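Local coordinates for putative beta-glucosidase (PDB 5WAB), which hydrolyses beta-glucosides as a glycoside hydrolase of family 3, and may also release arabinopyranose from ginsenoside Rb2, at residues I171-R174 against A175-I179; D217-R220 against D221-Y225; A628-E632 against K633-W637. All coordinates share one frame; numbering follows the deposited sequence.

Overall arrangement
Contacts 1 and 2 lie in the TIM-barrel-like N-terminal domain, at the start of helix 173-180 and the end of helix 212-222, with centres about 16 Å apart. Contact 3 is a hairpin in the fibronectin type III-like domain; its centre is about 10 Å from that of contact 1, and the two touch directly. Across this domain boundary E178 OE2 lies 2.9 Å from W630 N, a probable hydrogen bond. R177 links all three regions: its NH1 makes a 3.0 Å salt bridge to E222 OE1, and its guanidinium has a cation-pi contact with W630. Contacts 2 and 3 do not touch, their nearest atoms being about 5 Å apart.

Contact 1: I171-R174 against A175-I179; sequences ISQR and ALREI
R174 and E178 form an i to i+4 salt bridge in the first turns of helix 173-180, which S172 caps at its N-terminus. Beyond CB, the R174 chain runs out to CG, which lies beside W630 O of the fibronectin-like domain, and on to CD. There a bend at chi3 (68°) turns the guanidinium along the E178 side chain, and the two point the same way. NE meets E178 OE2 at 3.1 Å, CZ lies 3.6 Å from that OE2, and NH2 reaches the same oxygen at 3.3 Å. This is a side-on grip by two nitrogens on one oxygen: OE2 lies in the guanidinium plane, yet both donors approach it from one face of the carboxylate, whose plane is turned 43° from the guanidinium. W630 N also donates to OE2, while NH2 has a further acceptor in A596 O. At the helix start, S172 OG accepts from A175 N at 3.2 Å, almost straight (163°), and S172 O takes L176 N at 3.0 Å. I171, just before the cap, lays CG2 against A175 CB at 3.6 Å, and the same methyl reaches L176 CG at 3.7 Å.

Contact 2: D217-R220 against D221-Y225; sequences DVLR and DEWGY
V218 and W223, five residues apart, mark the C-terminal end of helix 212-222, where the bonding widens from alpha to pi type before the chain leaves at a glycine with positive phi. V218 O is the evidence for the widening: it takes W223 N at 3.0 Å in a bond of 151° and E222 N only weakly at 3.4 Å. E222 N divides itself in turn, with a second weak bond to D217 O. The next carbonyl, L219 O, accepts Y225 N at 3.1 Å, spanning six residues, while R220 O receives a weak bond from G224 N. The four carbonyls of 217 to 220 thus all have backbone donors, although three of the five bonds are weak. G224, with phi 77°, turns the chain so that the NH of Y225 can come back to L219 O.

R220 runs extended from CG to NE, and its NE is satisfied within the contact: it donates at 2.8 Å to a water that in turn donates to Y225 O. Three other polar ends bond outside the contact. R220 NH1 goes to G246 O, E222 OE1 is taken by R177 of helix 173-180, and Y225 OH bonds to I228 O. D217 OD1 and D221 OD2, two like charges, are 4.2 Å apart, which probably costs some electrostatic energy.

Apolar parts close the inner side. L219 and Y225 lie side by side, and L219 CG meets Y225 CD2 at 3.6 Å. V218 CG1 stands over one face of the W223 indole in a CH-pi contact, 3.7 Å from the centroid of the six-membered ring and 22° off its normal.

Contact 3: A628-E632 against K633-W637; sequences AYWSE and KFNDW
W630 and W637 pair across a beta hairpin of the fibronectin type III-like domain, whose strands 628-631 and 636-639 are antiparallel and joined through a G1 beta bulge. Backbone bonds define the register. S631 N donates to D636 O at 3.0 Å, and S631 O accepts D636 N at 3.3 Å and, weakly, N635 N. N635 and D636 thus both face S631, and N635 has the positive phi expected at the first bulge position.

Side-chain polar bonds tie down the loop. S631 OG, anti to the backbone N (chi1 173°), turns into the bend and accepts F634 N at 3.0 Å in a nearly straight bond (161°), with a weaker one from K633 N. W630 NE1 donates to a water at 2.8 Å, lying in the plane of the indole, and that water bonds weakly to N635 OD1. Strand 628-631 also meets helix 173-180: W630 N donates to E178 OE2, and the Y629 side chain touches E178.

The aromatic contact belongs to the non-hydrogen-bonded pair W630 and W637, whose indoles make a T-shaped stack with planes at 85°. The edge belongs to W630, the face to W637. Backbone of the bulge packs on the W630 ring as well, D636 N standing over one face. At the centre of the T, W630 CE3 sits 3.5 Å from W637 CE2.

Contact 1: I171-R174 against A175-I179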
loop_
_atom_site.group_PDB
_atom_site.type_symbol
_atom_site.label_atom_id
_atom_site.label_comp_id
_atom_site.label_asym_id
_atom_site.label_seq_id
_atom_site.Cartn_x
_atom_site.Cartn_y
_atom_site.Cartn_z
ATOM N N ILE A 171 20.506 -2.295 -4.644
ATOM C CA ILE A 171 19.698 -1.236 -5.233
ATOM C C ILE A 171 20.569 -0.006 -5.428
ATOM O O ILE A 171 21.386 0.328 -4.563
ATOM C CB ILE A 171 18.500 -0.891 -4.324
ATOM C CG1 ILE A 171 17.792 -2.164 -3.858
ATOM C CG2 ILE A 171 17.532 0.048 -5.038
ATOM C CD1 ILE A 171 16.683 -1.903 -2.876
ATOM N N SER A 172 20.402 0.665 -6.564
ATOM C CA SER A 172 21.093 1.929 -6.773
ATOM C C SER A 172 20.503 3.008 -5.868
ATOM O O SER A 172 19.373 2.903 -5.383
ATOM C CB SER A 172 20.990 2.377 -8.226
ATOM O OG SER A 172 19.681 2.828 -8.496
ATOM N N GLN A 173 21.283 4.073 -5.665
ATOM C CA GLN A 173 20.827 5.172 -4.820
ATOM C C GLN A 173 19.597 5.861 -5.401
ATOM O O GLN A 173 18.640 6.138 -4.670
ATOM C CB GLN A 173 21.960 6.169 -4.596
ATOM C CG GLN A 173 22.999 5.628 -3.634
ATOM C CD GLN A 173 22.382 5.226 -2.304
ATOM O OE1 GLN A 173 22.451 4.066 -1.899
ATOM N NE2 GLN A 173 21.784 6.193 -1.611
ATOM N N ARG A 174 19.592 6.124 -6.712
ATOM C CA ARG A 174 18.414 6.725 -7.337
ATOM C C ARG A 174 17.163 5.901 -7.071
ATOM O O ARG A 174 16.118 6.444 -6.696
ATOM C CB ARG A 174 18.620 6.884 -8.843
ATOM C CG ARG A 174 19.271 8.179 -9.256
ATOM C CD ARG A 174 19.056 8.439 -10.738
ATOM N NE ARG A 174 17.661 8.719 -11.079
ATOM C CZ ARG A 174 17.152 8.596 -12.306
ATOM N NH1 ARG A 174 17.920 8.192 -13.308
ATOM N NH2 ARG A 174 15.873 8.869 -12.535
ATOM N N ALA A 175 17.244 4.584 -7.271
ATOM C CA ALA A 175 16.064 3.750 -7.082
ATOM C C ALA A 175 15.622 3.748 -5.625
ATOM O O ALA A 175 14.419 3.787 -5.337
ATOM C CB ALA A 175 16.336 2.329 -7.583
ATOM N N LEU A 176 16.578 3.732 -4.691
ATOM C CA LEU A 176 16.237 3.854 -3.275
ATOM C C LEU A 176 15.555 5.189 -2.992
ATOM O O LEU A 176 14.502 5.237 -2.347
ATOM C CB LEU A 176 17.495 3.703 -2.418
ATOM C CG LEU A 176 17.997 2.294 -2.110
ATOM C CD1 LEU A 176 19.332 2.375 -1.429
ATOM C CD2 LEU A 176 17.000 1.537 -1.241
ATOM N N ARG A 177 16.137 6.285 -3.487
ATOM C CA ARG A 177 15.620 7.613 -3.177
ATOM C C ARG A 177 14.285 7.888 -3.862
ATOM O O ARG A 177 13.432 8.582 -3.297
ATOM C CB ARG A 177 16.642 8.675 -3.579
ATOM C CG ARG A 177 17.937 8.627 -2.797
ATOM C CD ARG A 177 17.721 9.113 -1.392
ATOM N NE ARG A 177 18.981 9.243 -0.669
ATOM C CZ ARG A 177 19.093 9.811 0.526
ATOM N NH1 ARG A 177 18.018 10.303 1.127
ATOM N NH2 ARG A 177 20.280 9.894 1.114
ATOM N N GLU A 178 14.081 7.378 -5.077
ATOM C CA GLU A 178 12.884 7.730 -5.835
ATOM C C GLU A 178 11.767 6.699 -5.741
ATOM O O GLU A 178 10.597 7.062 -5.916
ATOM C CB GLU A 178 13.222 7.956 -7.314
ATOM C CG GLU A 178 14.188 9.100 -7.584
ATOM C CD GLU A 178 14.265 9.463 -9.055
ATOM O OE1 GLU A 178 13.283 9.202 -9.781
ATOM O OE2 GLU A 178 15.315 9.986 -9.489
ATOM N N ILE A 179 12.080 5.424 -5.492
ATOM C CA ILE A 179 11.081 4.353 -5.498
ATOM C C ILE A 179 10.768 3.867 -4.084
ATOM O O ILE A 179 9.619 3.914 -3.642
ATOM C CB ILE A 179 11.514 3.180 -6.406
ATOM C CG1 ILE A 179 11.833 3.667 -7.827
ATOM C CG2 ILE A 179 10.444 2.101 -6.407
ATOM C CD1 ILE A 179 10.678 4.328 -8.548
#

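Contact 2: D217-R220 against D221-Y225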
loop_
_atom_site.group_PDB
_atom_site.type_symbol
_atom_site.label_atom_id
_atom_site.label_comp_id
_atom_site.label_asym_id
_atom_site.label_seq_id
_atom_site.Cartn_x
_atom_site.Cartn_y
_atom_site.Cartn_z
ATOM N N ASP A 217 21.319 8.151 9.484
ATOM C CA ASP A 217 21.671 9.178 8.502
ATOM C C ASP A 217 20.445 9.651 7.731
ATOM O O ASP A 217 20.170 10.854 7.659
ATOM C CB ASP A 217 22.727 8.644 7.533
ATOM C CG ASP A 217 24.036 8.327 8.218
ATOM O OD1 ASP A 217 24.129 8.561 9.435
ATOM O OD2 ASP A 217 24.972 7.846 7.544
ATOM N N VAL A 218 19.704 8.719 7.136
ATOM C CA VAL A 218 18.535 9.081 6.339
ATOM C C VAL A 218 17.336 9.370 7.230
ATOM O O VAL A 218 16.785 10.477 7.230
ATOM C CB VAL A 218 18.200 7.965 5.331
ATOM C CG1 VAL A 218 16.859 8.247 4.682
ATOM C CG2 VAL A 218 19.296 7.824 4.283
ATOM N N LEU A 219 16.925 8.370 8.010
ATOM C CA LEU A 219 15.644 8.433 8.705
ATOM C C LEU A 219 15.580 9.617 9.666
ATOM O O LEU A 219 14.601 10.375 9.671
ATOM C CB LEU A 219 15.399 7.111 9.435
ATOM C CG LEU A 219 14.108 6.947 10.237
ATOM C CD1 LEU A 219 12.885 7.094 9.341
ATOM C CD2 LEU A 219 14.104 5.605 10.943
ATOM N N ARG A 220 16.636 9.825 10.455
ATOM C CA ARG A 220 16.611 10.839 11.504
ATOM C C ARG A 220 17.329 12.129 11.126
ATOM O O ARG A 220 16.750 13.212 11.255
ATOM C CB ARG A 220 17.218 10.268 12.790
ATOM C CG ARG A 220 16.370 9.180 13.432
ATOM C CD ARG A 220 17.108 8.553 14.575
ATOM N NE ARG A 220 16.247 7.759 15.438
ATOM C CZ ARG A 220 16.214 6.433 15.422
ATOM N NH1 ARG A 220 16.976 5.767 14.562
ATOM N NH2 ARG A 220 15.418 5.776 16.256
ATOM N N ASP A 221 18.574 12.043 10.651
ATOM C CA ASP A 221 19.337 13.264 10.396
ATOM C C ASP A 221 18.816 14.035 9.189
ATOM O O ASP A 221 18.851 15.270 9.193
ATOM C CB ASP A 221 20.823 12.943 10.228
ATOM C CG ASP A 221 21.470 12.463 11.525
ATOM O OD1 ASP A 221 20.892 12.698 12.610
ATOM O OD2 ASP A 221 22.569 11.870 11.460
ATOM N N GLU A 222 18.326 13.343 8.161
ATOM C CA GLU A 222 17.820 14.004 6.962
ATOM C C GLU A 222 16.313 14.247 7.023
ATOM O O GLU A 222 15.853 15.358 6.749
ATOM C CB GLU A 222 18.165 13.179 5.715
ATOM C CG GLU A 222 19.654 13.018 5.454
ATOM C CD GLU A 222 19.941 12.193 4.216
ATOM O OE1 GLU A 222 19.027 12.039 3.382
ATOM O OE2 GLU A 222 21.074 11.691 4.080
ATOM N N TRP A 223 15.532 13.229 7.377
ATOM C CA TRP A 223 14.077 13.347 7.344
ATOM C C TRP A 223 13.473 13.906 8.631
ATOM O O TRP A 223 12.318 14.345 8.614
ATOM C CB TRP A 223 13.438 11.984 7.056
ATOM C CG TRP A 223 13.760 11.392 5.715
ATOM C CD1 TRP A 223 14.433 11.990 4.688
ATOM C CD2 TRP A 223 13.409 10.080 5.254
ATOM N NE1 TRP A 223 14.520 11.131 3.614
ATOM C CE2 TRP A 223 13.898 9.953 3.938
ATOM C CE3 TRP A 223 12.725 9.001 5.825
ATOM C CZ2 TRP A 223 13.732 8.783 3.188
ATOM C CZ3 TRP A 223 12.560 7.841 5.076
ATOM C CH2 TRP A 223 13.064 7.742 3.774
ATOM N N GLY A 224 14.206 13.897 9.744
ATOM C CA GLY A 224 13.650 14.378 10.995
ATOM C C GLY A 224 12.692 13.433 11.690
ATOM O O GLY A 224 11.753 13.887 12.347
ATOM N N TYR A 225 12.897 12.126 11.560
ATOM C CA TYR A 225 12.057 11.164 12.261
ATOM C C TYR A 225 12.275 11.286 13.765
ATOM O O TYR A 225 13.410 11.231 14.248
ATOM C CB TYR A 225 12.369 9.747 11.791
ATOM C CG TYR A 225 11.597 8.670 12.519
ATOM C CD1 TYR A 225 10.208 8.646 12.497
ATOM C CD2 TYR A 225 12.257 7.670 13.218
ATOM C CE1 TYR A 225 9.506 7.667 13.159
ATOM C CE2 TYR A 225 11.562 6.683 13.874
ATOM C CZ TYR A 225 10.187 6.687 13.845
ATOM O OH TYR A 225 9.492 5.703 14.504
HETATM O O HOH W 1 14.011 9.111 16.330
#

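Contact 3: A628-E632 against K633-W637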
loop_
_atom_site.group_PDB
_atom_site.type_symbol
_atom_site.label_atom_id
_atom_site.label_comp_id
_atom_site.label_asym_id
_atom_site.label_seq_id
_atom_site.Cartn_x
_atom_site.Cartn_y
_atom_site.Cartn_z
ATOM N N ALA A 628 11.547 16.897 -9.566
ATOM C CA ALA A 628 12.937 16.644 -9.216
ATOM C C ALA A 628 13.247 15.155 -9.227
ATOM O O ALA A 628 12.470 14.341 -8.719
ATOM C CB ALA A 628 13.262 17.220 -7.836
ATOM N N TYR A 629 14.406 14.806 -9.771
ATOM C CA TYR A 629 14.943 13.463 -9.647
ATOM C C TYR A 629 16.098 13.477 -8.659
ATOM O O TYR A 629 16.626 14.531 -8.305
ATOM C CB TYR A 629 15.409 12.909 -11.003
ATOM C CG TYR A 629 16.456 13.745 -11.726
ATOM C CD1 TYR A 629 17.807 13.642 -11.407
ATOM C CD2 TYR A 629 16.089 14.630 -12.741
ATOM C CE1 TYR A 629 18.762 14.397 -12.072
ATOM C CE2 TYR A 629 17.037 15.391 -13.409
ATOM C CZ TYR A 629 18.371 15.269 -13.069
ATOM O OH TYR A 629 19.315 16.016 -13.735
ATOM N N TRP A 630 16.481 12.289 -8.207
ATOM C CA TRP A 630 17.661 12.170 -7.372
ATOM C C TRP A 630 18.902 12.135 -8.253
ATOM O O TRP A 630 19.006 11.307 -9.163
ATOM C CB TRP A 630 17.589 10.917 -6.501
ATOM C CG TRP A 630 18.723 10.854 -5.536
ATOM C CD1 TRP A 630 19.884 10.150 -5.675
ATOM C CD2 TRP A 630 18.825 11.558 -4.298
ATOM N NE1 TRP A 630 20.695 10.358 -4.588
ATOM C CE2 TRP A 630 20.068 11.220 -3.727
ATOM C CE3 TRP A 630 17.979 12.432 -3.607
ATOM C CZ2 TRP A 630 20.490 11.731 -2.501
ATOM C CZ3 TRP A 630 18.394 12.936 -2.394
ATOM C CH2 TRP A 630 19.641 12.583 -1.849
ATOM N N SER A 631 19.846 13.024 -7.978
ATOM C CA SER A 631 21.105 13.062 -8.706
ATOM C C SER A 631 22.193 12.470 -7.825
ATOM O O SER A 631 22.488 13.008 -6.754
ATOM C CB SER A 631 21.474 14.487 -9.115
ATOM O OG SER A 631 22.771 14.524 -9.690
ATOM N N GLU A 632 22.799 11.376 -8.282
ATOM C CA GLU A 632 23.929 10.831 -7.546
ATOM C C GLU A 632 25.152 11.717 -7.704
ATOM O O GLU A 632 26.064 11.659 -6.875
ATOM C CB GLU A 632 24.236 9.408 -8.012
ATOM C CG GLU A 632 23.088 8.441 -7.801
ATOM C CD GLU A 632 23.432 7.019 -8.194
ATOM O OE1 GLU A 632 24.629 6.735 -8.430
ATOM O OE2 GLU A 632 22.500 6.183 -8.264
ATOM N N LYS A 633 25.168 12.556 -8.735
ATOM C CA LYS A 633 26.247 13.518 -8.890
ATOM C C LYS A 633 26.130 14.636 -7.862
ATOM O O LYS A 633 27.131 15.036 -7.257
ATOM C CB LYS A 633 26.221 14.073 -10.314
ATOM C CG LYS A 633 27.338 15.025 -10.670
ATOM C CD LYS A 633 27.173 15.508 -12.103
ATOM C CE LYS A 633 26.933 14.346 -13.055
ATOM N NZ LYS A 633 28.089 13.404 -13.120
ATOM N N PHE A 634 24.909 15.128 -7.625
ATOM C CA PHE A 634 24.695 16.150 -6.606
ATOM C C PHE A 634 24.521 15.564 -5.218
ATOM O O PHE A 634 24.611 16.310 -4.240
ATOM C CB PHE A 634 23.453 16.997 -6.900
ATOM C CG PHE A 634 23.580 17.884 -8.098
ATOM C CD1 PHE A 634 24.508 18.910 -8.121
ATOM C CD2 PHE A 634 22.721 17.739 -9.178
ATOM C CE1 PHE A 634 24.609 19.743 -9.221
ATOM C CE2 PHE A 634 22.819 18.572 -10.278
ATOM C CZ PHE A 634 23.763 19.573 -10.300
ATOM N N ASN A 635 24.237 14.267 -5.116
ATOM C CA ASN A 635 23.896 13.640 -3.841
ATOM C C ASN A 635 22.697 14.344 -3.207
ATOM O O ASN A 635 22.656 14.581 -1.997
ATOM C CB ASN A 635 25.099 13.637 -2.893
ATOM C CG ASN A 635 24.926 12.687 -1.726
ATOM O OD1 ASN A 635 24.246 11.662 -1.837
ATOM N ND2 ASN A 635 25.536 13.028 -0.591
ATOM N N ASP A 636 21.710 14.680 -4.034
ATOM C CA ASP A 636 20.580 15.485 -3.593
ATOM C C ASP A 636 19.548 15.522 -4.710
ATOM O O ASP A 636 19.834 15.165 -5.857
ATOM C CB ASP A 636 21.024 16.906 -3.210
ATOM C CG ASP A 636 20.014 17.627 -2.329
ATOM O OD1 ASP A 636 18.942 17.048 -2.042
ATOM O OD2 ASP A 636 20.309 18.768 -1.901
ATOM N N TRP A 637 18.340 15.945 -4.357
ATOM C CA TRP A 637 17.318 16.175 -5.364
ATOM C C TRP A 637 17.744 17.310 -6.290
ATOM O O TRP A 637 18.481 18.217 -5.897
ATOM C CB TRP A 637 15.981 16.490 -4.693
ATOM C CG TRP A 637 15.490 15.344 -3.861
ATOM C CD1 TRP A 637 15.569 15.218 -2.504
ATOM C CD2 TRP A 637 14.879 14.137 -4.342
ATOM N NE1 TRP A 637 15.026 14.018 -2.109
ATOM C CE2 TRP A 637 14.601 13.333 -3.217
ATOM C CE3 TRP A 637 14.534 13.663 -5.614
ATOM C CZ2 TRP A 637 13.993 12.078 -3.325
ATOM C CZ3 TRP A 637 13.927 12.416 -5.721
ATOM C CH2 TRP A 637 13.661 11.640 -4.581
HETATM O O HOH W 2 23.248 9.287 -4.151
#